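Local coordinates for protein putative arylalkylamine N-Acetyltransferase 7 (Aedes aegypti, PDB 4FD7) that probably transfers an acetyl group from acetyl-CoA to the amine of a small substrate, as a member of the GNAT acetyltransferase family, at residues V29-E42 with K79-E93. Sequence-based numbering, arbitrary orientation.
Sequences VWYRVQDLPEDRFE and KAMLPDRMSLVCFRE
Arg32 and Phe91 form a hydrogen-bonded antiparallel pair: Arg32 N donates a hydrogen bond to Phe91 O at 2.8 Å (N-H...O 162°), and Phe91 N donates one back to Arg32 O. Gln34 and Val89 repeat the pattern, and outer bonds from Glu93 N to Trp30 O and Leu36 N to Ser87 O extend the ladder. Strands 28-35 and 88-92 are thereby zipped together as neighbours in the antiparallel part of the GNAT sheet.

Packing is tight on the face bearing Arg32, Gln34, Val89 and Phe91. With CG between its backbone N and carbonyl carbon (chi1 62°) and an extended chain beyond, Arg32 lays one guanidinium face over Phe91 CB. Its NE reaches Gln34 OE1 at 2.9 Å, within the guanidinium plane, while Gln34 NE2 donates to Asp35 O. The Gln34 amide stands almost perpendicular to the Phe91 ring (88°) and meets its edge. Beyond the strands, Leu36 CD2 touches Leu82 CD2 at 3.6 Å, and Leu82 CB sits over one face of the Phe41 ring, whose opposite face carries Glu38 CA.

The charged rim, where Glu38 and Lys79 are solvent-exposed, is looser. Arg85 grips Glu38 OE2 side-on through NE (3.0 Å) and NH2 (3.2 Å), whereas the Lys79 NZ to Glu42 OE1 bridge is weak at 3.4 Å. Near the other end, Arg32 NH1 forms a salt bridge with Glu93 OE2 at 3.2 Å. Register thus rests on backbone bonds, while bonds at both ends of the Gln34 amide fix its rotation and the Glu93 carboxylate, shared by Arg32 and Arg17, probably offsets part of both positive charges.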
ATOM      1  N   VAL A  29       1.640 -14.103  20.161  1.00 21.42           N
ATOM      2  CA  VAL A  29       0.783 -15.011  19.446  1.00 18.19           C
ATOM      3  C   VAL A  29       1.331 -15.009  18.030  1.00 18.01           C
ATOM      4  O   VAL A  29       2.193 -14.185  17.708  1.00 18.35           O
ATOM      5  CB  VAL A  29      -0.678 -14.541  19.520  1.00 20.92           C
ATOM      6  CG1 VAL A  29      -0.845 -13.197  18.817  1.00 21.09           C
ATOM      7  CG2 VAL A  29      -1.633 -15.602  18.965  1.00 18.71           C
ATOM      8  N   TRP A  30       0.867 -15.928  17.194  1.00 16.62           N
ATOM      9  CA  TRP A  30       1.355 -16.000  15.827  1.00 16.84           C
ATOM     10  C   TRP A  30       0.395 -15.300  14.894  1.00 16.60           C
ATOM     11  O   TRP A  30      -0.816 -15.340  15.095  1.00 17.00           O
ATOM     12  CB  TRP A  30       1.506 -17.457  15.390  1.00 17.95           C
ATOM     13  CG  TRP A  30       2.734 -18.105  15.873  1.00 18.06           C
ATOM     14  CD1 TRP A  30       2.869 -18.876  16.991  1.00 19.61           C
ATOM     15  CD2 TRP A  30       4.015 -18.077  15.244  1.00 18.77           C
ATOM     16  NE1 TRP A  30       4.163 -19.320  17.104  1.00 19.11           N
ATOM     17  CE2 TRP A  30       4.893 -18.838  16.041  1.00 20.93           C
ATOM     18  CE3 TRP A  30       4.515 -17.474  14.084  1.00 17.53           C
ATOM     19  CZ2 TRP A  30       6.240 -19.011  15.725  1.00 18.54           C
ATOM     20  CZ3 TRP A  30       5.856 -17.641  13.771  1.00 19.98           C
ATOM     21  CH2 TRP A  30       6.701 -18.403  14.584  1.00 22.06           C
ATOM     22  N   TYR A  31       0.953 -14.653  13.870  1.00 14.83           N
ATOM     23  CA  TYR A  31       0.171 -14.053  12.814  1.00 15.14           C
ATOM     24  C   TYR A  31       0.705 -14.581  11.487  1.00 16.41           C
ATOM     25  O   TYR A  31       1.816 -15.103  11.427  1.00 16.50           O
ATOM     26  CB  TYR A  31       0.351 -12.530  12.805  1.00 15.38           C
ATOM     27  CG  TYR A  31      -0.159 -11.798  14.030  1.00 17.39           C
ATOM     28  CD1 TYR A  31      -1.408 -11.184  14.026  1.00 17.62           C
ATOM     29  CD2 TYR A  31       0.618 -11.697  15.175  1.00 18.01           C
ATOM     30  CE1 TYR A  31      -1.877 -10.497  15.147  1.00 19.66           C
ATOM     31  CE2 TYR A  31       0.165 -11.021  16.289  1.00 19.30           C
ATOM     32  CZ  TYR A  31      -1.082 -10.422  16.272  1.00 22.25           C
ATOM     33  OH  TYR A  31      -1.537  -9.740  17.388  1.00 22.06           O
ATOM     34  N   ARG A  32      -0.067 -14.418  10.423  1.00 15.65           N
ATOM     35  CA  ARG A  32       0.429 -14.739   9.095  1.00 15.02           C
ATOM     36  C   ARG A  32       0.048 -13.633   8.117  1.00 14.88           C
ATOM     37  O   ARG A  32      -0.929 -12.902   8.341  1.00 12.02           O
ATOM     38  CB  ARG A  32      -0.131 -16.073   8.608  1.00 16.39           C
ATOM     39  CG  ARG A  32      -1.652 -16.090   8.469  1.00 17.62           C
ATOM     40  CD  ARG A  32      -2.150 -17.461   8.068  1.00 17.17           C
ATOM     41  NE  ARG A  32      -3.590 -17.470   7.827  1.00 19.46           N
ATOM     42  CZ  ARG A  32      -4.505 -17.609   8.780  1.00 20.56           C
ATOM     43  NH1 ARG A  32      -4.136 -17.754  10.047  1.00 20.21           N
ATOM     44  NH2 ARG A  32      -5.791 -17.599   8.465  1.00 21.12           N
ATOM     45  N   VAL A  33       0.831 -13.528   7.046  1.00 12.98           N
ATOM     46  CA  VAL A  33       0.507 -12.677   5.908  1.00 13.42           C
ATOM     47  C   VAL A  33       0.360 -13.595   4.691  1.00 14.88           C
ATOM     48  O   VAL A  33       1.241 -14.421   4.415  1.00 13.10           O
ATOM     49  CB  VAL A  33       1.607 -11.646   5.616  1.00 14.37           C
ATOM     50  CG1 VAL A  33       1.102 -10.629   4.567  1.00 12.04           C
ATOM     51  CG2 VAL A  33       2.053 -10.939   6.898  1.00 12.68           C
ATOM     52  N   GLN A  34      -0.757 -13.469   3.982  1.00 13.76           N
ATOM     53  CA  GLN A  34      -1.060 -14.388   2.888  1.00 13.39           C
ATOM     54  C   GLN A  34      -1.822 -13.709   1.766  1.00 14.43           C
ATOM     55  O   GLN A  34      -2.288 -12.579   1.924  1.00 10.95           O
ATOM     56  CB  GLN A  34      -1.905 -15.560   3.399  1.00 14.01           C
ATOM     57  CG  GLN A  34      -3.267 -15.138   3.973  1.00 15.51           C
ATOM     58  CD  GLN A  34      -4.241 -16.301   4.083  1.00 15.08           C
ATOM     59  OE1 GLN A  34      -4.279 -17.008   5.090  1.00 17.44           O
ATOM     60  NE2 GLN A  34      -5.045 -16.491   3.055  1.00 13.58           N
ATOM     61  N   ASP A  35      -1.946 -14.410   0.639  1.00 13.65           N
ATOM     62  CA  ASP A  35      -2.816 -13.949  -0.447  1.00 14.83           C
ATOM     63  C   ASP A  35      -4.206 -13.689   0.104  1.00 14.06           C
ATOM     64  O   ASP A  35      -4.713 -14.460   0.929  1.00 14.24           O
ATOM     65  CB  ASP A  35      -2.948 -15.003  -1.544  1.00 16.07           C
ATOM     66  CG  ASP A  35      -1.698 -15.164  -2.368  1.00 16.13           C
ATOM     67  OD1 ASP A  35      -1.038 -14.148  -2.691  1.00 13.37           O
ATOM     68  OD2 ASP A  35      -1.389 -16.332  -2.712  1.00 15.60           O
ATOM     69  N   LEU A  36      -4.823 -12.600  -0.341  1.00 14.78           N
ATOM     70  CA  LEU A  36      -6.177 -12.265   0.080  1.00 14.59           C
ATOM     71  C   LEU A  36      -7.170 -13.141  -0.676  1.00 14.14           C
ATOM     72  O   LEU A  36      -7.260 -13.045  -1.901  1.00 14.21           O
ATOM     73  CB  LEU A  36      -6.457 -10.787  -0.223  1.00 13.95           C
ATOM     74  CG  LEU A  36      -7.893 -10.338   0.046  1.00 15.78           C
ATOM     75  CD1 LEU A  36      -8.173 -10.318   1.546  1.00 16.98           C
ATOM     76  CD2 LEU A  36      -8.167  -8.955  -0.570  1.00 15.60           C
ATOM     77  N   PRO A  37      -7.906 -14.016   0.043  1.00 13.26           N
ATOM     78  CA  PRO A  37      -8.872 -14.898  -0.620  1.00 17.79           C
ATOM     79  C   PRO A  37      -9.982 -14.102  -1.284  1.00 16.53           C
ATOM     80  O   PRO A  37     -10.382 -13.051  -0.774  1.00 17.88           O
ATOM     81  CB  PRO A  37      -9.440 -15.741   0.540  1.00 17.03           C
ATOM     82  CG  PRO A  37      -8.386 -15.686   1.611  1.00 16.96           C
ATOM     83  CD  PRO A  37      -7.814 -14.291   1.490  1.00 16.39           C
ATOM     84  N   GLU A  38     -10.478 -14.591  -2.412  1.00 18.30           N
ATOM     85  CA  GLU A  38     -11.523 -13.864  -3.130  1.00 18.61           C
ATOM     86  C   GLU A  38     -12.748 -13.578  -2.251  1.00 19.65           C
ATOM     87  O   GLU A  38     -13.302 -12.482  -2.292  1.00 18.15           O
ATOM     88  CB  GLU A  38     -11.921 -14.605  -4.405  1.00 18.54           C
ATOM     89  CG  GLU A  38     -10.789 -14.715  -5.441  1.00 19.33           C
ATOM     90  CD  GLU A  38     -11.126 -14.019  -6.749  1.00 22.49           C
ATOM     91  OE1 GLU A  38     -12.253 -13.482  -6.850  1.00 21.48           O
ATOM     92  OE2 GLU A  38     -10.269 -13.994  -7.671  1.00 22.09           O
ATOM     93  N   ASP A  39     -13.139 -14.543  -1.420  1.00 19.62           N
ATOM     94  CA  ASP A  39     -14.347 -14.375  -0.605  1.00 20.26           C
ATOM     95  C   ASP A  39     -14.136 -13.426   0.570  1.00 19.05           C
ATOM     96  O   ASP A  39     -15.025 -13.253   1.397  1.00 20.24           O
ATOM     97  CB  ASP A  39     -14.864 -15.731  -0.100  1.00 21.54           C
ATOM     98  CG  ASP A  39     -13.890 -16.417   0.837  1.00 22.93           C
ATOM     99  OD1 ASP A  39     -12.759 -15.921   0.996  1.00 20.94           O
ATOM    100  OD2 ASP A  39     -14.254 -17.471   1.402  1.00 26.60           O
ATOM    101  N   ARG A  40     -12.956 -12.820   0.654  1.00 19.55           N
ATOM    102  CA  ARG A  40     -12.719 -11.764   1.636  1.00 18.73           C
ATOM    103  C   ARG A  40     -12.500 -10.397   0.972  1.00 19.07           C
ATOM    104  O   ARG A  40     -12.216  -9.395   1.659  1.00 19.34           O
ATOM    105  CB  ARG A  40     -11.522 -12.103   2.517  1.00 19.28           C
ATOM    106  CG  ARG A  40     -11.572 -13.483   3.169  1.00 20.64           C
ATOM    107  CD  ARG A  40     -12.822 -13.705   4.027  1.00 20.51           C
ATOM    108  NE  ARG A  40     -13.027 -12.696   5.078  1.00 18.98           N
ATOM    109  CZ  ARG A  40     -12.422 -12.667   6.265  1.00 20.21           C
ATOM    110  NH1 ARG A  40     -12.715 -11.699   7.125  1.00 22.09           N
ATOM    111  NH2 ARG A  40     -11.520 -13.585   6.607  1.00 21.34           N
ATOM    112  N   PHE A  41     -12.642 -10.347  -0.351  1.00 19.08           N
ATOM    113  CA  PHE A  41     -12.437  -9.085  -1.067  1.00 17.71           C
ATOM    114  C   PHE A  41     -13.241  -7.927  -0.449  1.00 18.98           C
ATOM    115  O   PHE A  41     -12.670  -6.891  -0.099  1.00 18.01           O
ATOM    116  CB  PHE A  41     -12.749  -9.216  -2.563  1.00 17.73           C
ATOM    117  CG  PHE A  41     -11.643  -9.856  -3.371  1.00 16.52           C
ATOM    118  CD1 PHE A  41     -10.515 -10.379  -2.752  1.00 17.03           C
ATOM    119  CD2 PHE A  41     -11.724  -9.906  -4.752  1.00 17.34           C
ATOM    120  CE1 PHE A  41      -9.493 -10.957  -3.501  1.00 16.14           C
ATOM    121  CE2 PHE A  41     -10.715 -10.473  -5.508  1.00 17.23           C
ATOM    122  CZ  PHE A  41      -9.596 -11.004  -4.884  1.00 16.89           C
ATOM    123  N   GLU A  42     -14.549  -8.107  -0.265  1.00 19.74           N
ATOM    124  CA  GLU A  42     -15.336  -6.985   0.244  1.00 19.97           C
ATOM    125  C   GLU A  42     -14.910  -6.664   1.672  1.00 19.10           C
ATOM    126  O   GLU A  42     -14.813  -5.477   2.027  1.00 18.32           O
ATOM    127  CB  GLU A  42     -16.855  -7.191   0.143  1.00 22.50           C
ATOM    128  CG  GLU A  42     -17.664  -5.888   0.393  1.00 21.28           C
ATOM    129  CD  GLU A  42     -17.627  -4.889  -0.780  1.00 23.75           C
ATOM    130  OE1 GLU A  42     -17.427  -5.323  -1.938  1.00 27.21           O
ATOM    131  OE2 GLU A  42     -17.808  -3.670  -0.543  1.00 21.94           O
ATOM    132  N   LYS A  79     -11.096  -1.941  -6.219  1.00 13.83           N
ATOM    133  CA  LYS A  79     -11.875  -3.015  -6.831  1.00 16.58           C
ATOM    134  C   LYS A  79     -11.328  -3.415  -8.190  1.00 14.65           C
ATOM    135  O   LYS A  79     -11.370  -4.602  -8.537  1.00 16.27           O
ATOM    136  CB  LYS A  79     -13.372  -2.681  -6.910  1.00 14.89           C
ATOM    137  CG  LYS A  79     -14.057  -2.780  -5.559  1.00 16.58           C
ATOM    138  CD  LYS A  79     -15.565  -2.713  -5.657  1.00 17.41           C
ATOM    139  CE  LYS A  79     -16.161  -2.799  -4.271  1.00 19.91           C
ATOM    140  NZ  LYS A  79     -17.642  -2.880  -4.305  1.00 23.01           N
ATOM    141  N   ALA A  80     -10.810  -2.450  -8.942  1.00 12.78           N
ATOM    142  CA  ALA A  80     -10.140  -2.789 -10.205  1.00 16.39           C
ATOM    143  C   ALA A  80      -8.845  -3.558  -9.976  1.00 15.30           C
ATOM    144  O   ALA A  80      -8.452  -4.384 -10.814  1.00 17.10           O
ATOM    145  CB  ALA A  80      -9.869  -1.551 -11.046  1.00 13.93           C
ATOM    146  N   MET A  81      -8.175  -3.290  -8.859  1.00 14.75           N
ATOM    147  CA  MET A  81      -6.887  -3.950  -8.580  1.00 13.89           C
ATOM    148  C   MET A  81      -6.980  -5.387  -8.050  1.00 15.46           C
ATOM    149  O   MET A  81      -6.136  -6.221  -8.371  1.00 16.54           O
ATOM    150  CB  MET A  81      -6.070  -3.125  -7.583  1.00 15.86           C
ATOM    151  CG  MET A  81      -5.646  -1.747  -8.100  1.00 13.90           C
ATOM    152  SD  MET A  81      -4.965  -0.754  -6.762  1.00 15.64           S
ATOM    153  CE  MET A  81      -3.494  -1.690  -6.370  1.00 13.75           C
ATOM    154  N   LEU A  82      -7.976  -5.660  -7.212  1.00 16.01           N
ATOM    155  CA  LEU A  82      -8.072  -6.959  -6.525  1.00 15.78           C
ATOM    156  C   LEU A  82      -7.976  -8.215  -7.403  1.00 15.67           C
ATOM    157  O   LEU A  82      -7.329  -9.182  -6.995  1.00 15.36           O
ATOM    158  CB  LEU A  82      -9.337  -7.025  -5.659  1.00 16.21           C
ATOM    159  CG  LEU A  82      -9.353  -6.067  -4.470  1.00 16.69           C
ATOM    160  CD1 LEU A  82     -10.775  -5.838  -4.000  1.00 20.43           C
ATOM    161  CD2 LEU A  82      -8.510  -6.624  -3.346  1.00 18.41           C
ATOM    162  N   PRO A  83      -8.613  -8.213  -8.593  1.00 16.65           N
ATOM    163  CA  PRO A  83      -8.552  -9.426  -9.428  1.00 16.49           C
ATOM    164  C   PRO A  83      -7.165  -9.783  -9.927  1.00 18.61           C
ATOM    165  O   PRO A  83      -7.042 -10.849 -10.547  1.00 16.69           O
ATOM    166  CB  PRO A  83      -9.417  -9.059 -10.644  1.00 18.22           C
ATOM    167  CG  PRO A  83     -10.338  -8.008 -10.151  1.00 19.84           C
ATOM    168  CD  PRO A  83      -9.535  -7.214  -9.172  1.00 16.94           C
ATOM    169  N   ASP A  84      -6.158  -8.929  -9.711  1.00 16.57           N
ATOM    170  CA  ASP A  84      -4.804  -9.277 -10.120  1.00 16.37           C
ATOM    171  C   ASP A  84      -4.251 -10.343  -9.176  1.00 15.62           C
ATOM    172  O   ASP A  84      -3.228 -10.944  -9.469  1.00 14.16           O
ATOM    173  CB  ASP A  84      -3.885  -8.056 -10.139  1.00 16.63           C
ATOM    174  CG  ASP A  84      -4.306  -7.016 -11.184  1.00 18.77           C
ATOM    175  OD1 ASP A  84      -5.122  -7.355 -12.068  1.00 18.62           O
ATOM    176  OD2 ASP A  84      -3.802  -5.872 -11.133  1.00 19.23           O
ATOM    177  N   ARG A  85      -4.938 -10.565  -8.050  1.00 14.58           N
ATOM    178  CA  ARG A  85      -4.542 -11.607  -7.092  1.00 14.77           C
ATOM    179  C   ARG A  85      -3.131 -11.368  -6.560  1.00 14.37           C
ATOM    180  O   ARG A  85      -2.283 -12.268  -6.489  1.00 13.25           O
ATOM    181  CB  ARG A  85      -4.694 -13.004  -7.699  1.00 14.42           C
ATOM    182  CG  ARG A  85      -6.151 -13.430  -7.871  1.00 15.59           C
ATOM    183  CD  ARG A  85      -6.276 -14.945  -8.073  1.00 17.36           C
ATOM    184  NE  ARG A  85      -7.665 -15.355  -8.230  1.00 19.63           N
ATOM    185  CZ  ARG A  85      -8.060 -16.616  -8.382  1.00 20.55           C
ATOM    186  NH1 ARG A  85      -7.164 -17.603  -8.379  1.00 19.60           N
ATOM    187  NH2 ARG A  85      -9.349 -16.888  -8.531  1.00 20.69           N
ATOM    188  N   MET A  86      -2.873 -10.126  -6.188  1.00 14.52           N
ATOM    189  CA  MET A  86      -1.573  -9.803  -5.637  1.00 13.92           C
ATOM    190  C   MET A  86      -1.706  -9.167  -4.266  1.00 11.89           C
ATOM    191  O   MET A  86      -0.699  -8.931  -3.604  1.00 14.63           O
ATOM    192  CB  MET A  86      -0.780  -8.886  -6.588  1.00 11.87           C
ATOM    193  CG  MET A  86      -0.358  -9.568  -7.909  1.00 13.49           C
ATOM    194  SD  MET A  86       0.863 -10.894  -7.699  1.00 13.28           S
ATOM    195  CE  MET A  86       2.302  -9.952  -7.206  1.00 15.22           C
ATOM    196  N   SER A  87      -2.930  -8.907  -3.821  1.00 11.30           N
ATOM    197  CA  SER A  87      -3.101  -8.187  -2.559  1.00 12.85           C
ATOM    198  C   SER A  87      -2.879  -9.062  -1.327  1.00 13.31           C
ATOM    199  O   SER A  87      -3.181 -10.255  -1.334  1.00 13.48           O
ATOM    200  CB  SER A  87      -4.442  -7.451  -2.500  1.00 14.03           C
ATOM    201  OG  SER A  87      -4.498  -6.475  -3.531  1.00 15.68           O
ATOM    202  N   LEU A  88      -2.349  -8.448  -0.271  1.00 12.07           N
ATOM    203  CA  LEU A  88      -1.918  -9.212   0.896  1.00 12.51           C
ATOM    204  C   LEU A  88      -2.740  -8.921   2.154  1.00 13.97           C
ATOM    205  O   LEU A  88      -3.162  -7.791   2.369  1.00 12.34           O
ATOM    206  CB  LEU A  88      -0.437  -8.952   1.147  1.00 12.69           C
ATOM    207  CG  LEU A  88       0.495  -9.481   0.049  1.00 13.25           C
ATOM    208  CD1 LEU A  88       1.932  -9.069   0.317  1.00 11.95           C
ATOM    209  CD2 LEU A  88       0.375 -11.001  -0.019  1.00 13.18           C
ATOM    210  N   VAL A  89      -2.966  -9.943   2.985  1.00 12.52           N
ATOM    211  CA  VAL A  89      -3.796  -9.770   4.175  1.00 14.35           C
ATOM    212  C   VAL A  89      -3.125 -10.430   5.375  1.00 15.56           C
ATOM    213  O   VAL A  89      -2.445 -11.451   5.224  1.00 13.07           O
ATOM    214  CB  VAL A  89      -5.227 -10.347   3.970  1.00 13.26           C
ATOM    215  CG1 VAL A  89      -5.214 -11.874   3.721  1.00 13.73           C
ATOM    216  CG2 VAL A  89      -6.124 -10.038   5.169  1.00 15.37           C
ATOM    217  N   CYS A  90      -3.300  -9.837   6.554  1.00 14.71           N
ATOM    218  CA  CYS A  90      -2.731 -10.389   7.783  1.00 14.94           C
ATOM    219  C   CYS A  90      -3.840 -10.934   8.677  1.00 16.17           C
ATOM    220  O   CYS A  90      -4.865 -10.271   8.907  1.00 15.39           O
ATOM    221  CB  CYS A  90      -1.931  -9.313   8.547  1.00 14.48           C
ATOM    222  SG  CYS A  90      -1.162  -9.840  10.118  1.00 16.97           S
ATOM    223  N   PHE A  91      -3.634 -12.152   9.170  1.00 15.44           N
ATOM    224  CA  PHE A  91      -4.557 -12.741  10.150  1.00 18.87           C
ATOM    225  C   PHE A  91      -3.787 -13.150  11.386  1.00 18.07           C
ATOM    226  O   PHE A  91      -2.622 -13.517  11.301  1.00 16.47           O
ATOM    227  CB  PHE A  91      -5.247 -13.998   9.598  1.00 15.83           C
ATOM    228  CG  PHE A  91      -6.149 -13.749   8.420  1.00 18.58           C
ATOM    229  CD1 PHE A  91      -7.293 -12.967   8.544  1.00 16.85           C
ATOM    230  CD2 PHE A  91      -5.866 -14.325   7.184  1.00 16.70           C
ATOM    231  CE1 PHE A  91      -8.143 -12.759   7.440  1.00 18.87           C
ATOM    232  CE2 PHE A  91      -6.700 -14.116   6.079  1.00 18.14           C
ATOM    233  CZ  PHE A  91      -7.839 -13.336   6.207  1.00 18.34           C
ATOM    234  N   ARG A  92      -4.450 -13.082  12.533  1.00 18.05           N
ATOM    235  CA  ARG A  92      -3.945 -13.678  13.760  1.00 18.62           C
ATOM    236  C   ARG A  92      -4.411 -15.137  13.801  1.00 22.11           C
ATOM    237  O   ARG A  92      -5.575 -15.420  13.529  1.00 22.93           O
ATOM    238  CB  ARG A  92      -4.518 -12.914  14.959  1.00 20.62           C
ATOM    239  CG  ARG A  92      -3.966 -13.331  16.320  1.00 22.65           C
ATOM    240  CD  ARG A  92      -4.533 -12.394  17.366  1.00 23.69           C
ATOM    241  NE  ARG A  92      -5.975 -12.260  17.198  1.00 25.95           N
ATOM    242  CZ  ARG A  92      -6.869 -12.603  18.119  1.00 28.02           C
ATOM    243  NH1 ARG A  92      -6.463 -13.077  19.290  1.00 29.60           N
ATOM    244  NH2 ARG A  92      -8.166 -12.460  17.872  1.00 26.40           N
ATOM    245  N   GLU A  93      -3.499 -16.061  14.104  1.00 23.08           N
ATOM    246  CA  GLU A  93      -3.846 -17.478  14.221  1.00 24.65           C
ATOM    247  C   GLU A  93      -4.947 -17.645  15.248  1.00 24.76           C
ATOM    248  O   GLU A  93      -4.795 -17.222  16.391  1.00 27.00           O
ATOM    249  CB  GLU A  93      -2.641 -18.315  14.650  1.00 23.86           C
ATOM    250  CG  GLU A  93      -1.433 -18.207  13.755  1.00 23.32           C
ATOM    251  CD  GLU A  93      -1.671 -18.718  12.360  1.00 24.40           C
ATOM    252  OE1 GLU A  93      -0.953 -18.247  11.451  1.00 19.80           O
ATOM    253  OE2 GLU A  93      -2.561 -19.590  12.176  1.00 25.73           O
TER
HETATM  254  O   HOH W   1       1.526 -17.666  11.325  1.00 26.44           O
HETATM  255  O   HOH W   2      -2.943 -12.196  -3.529  1.00 17.78           O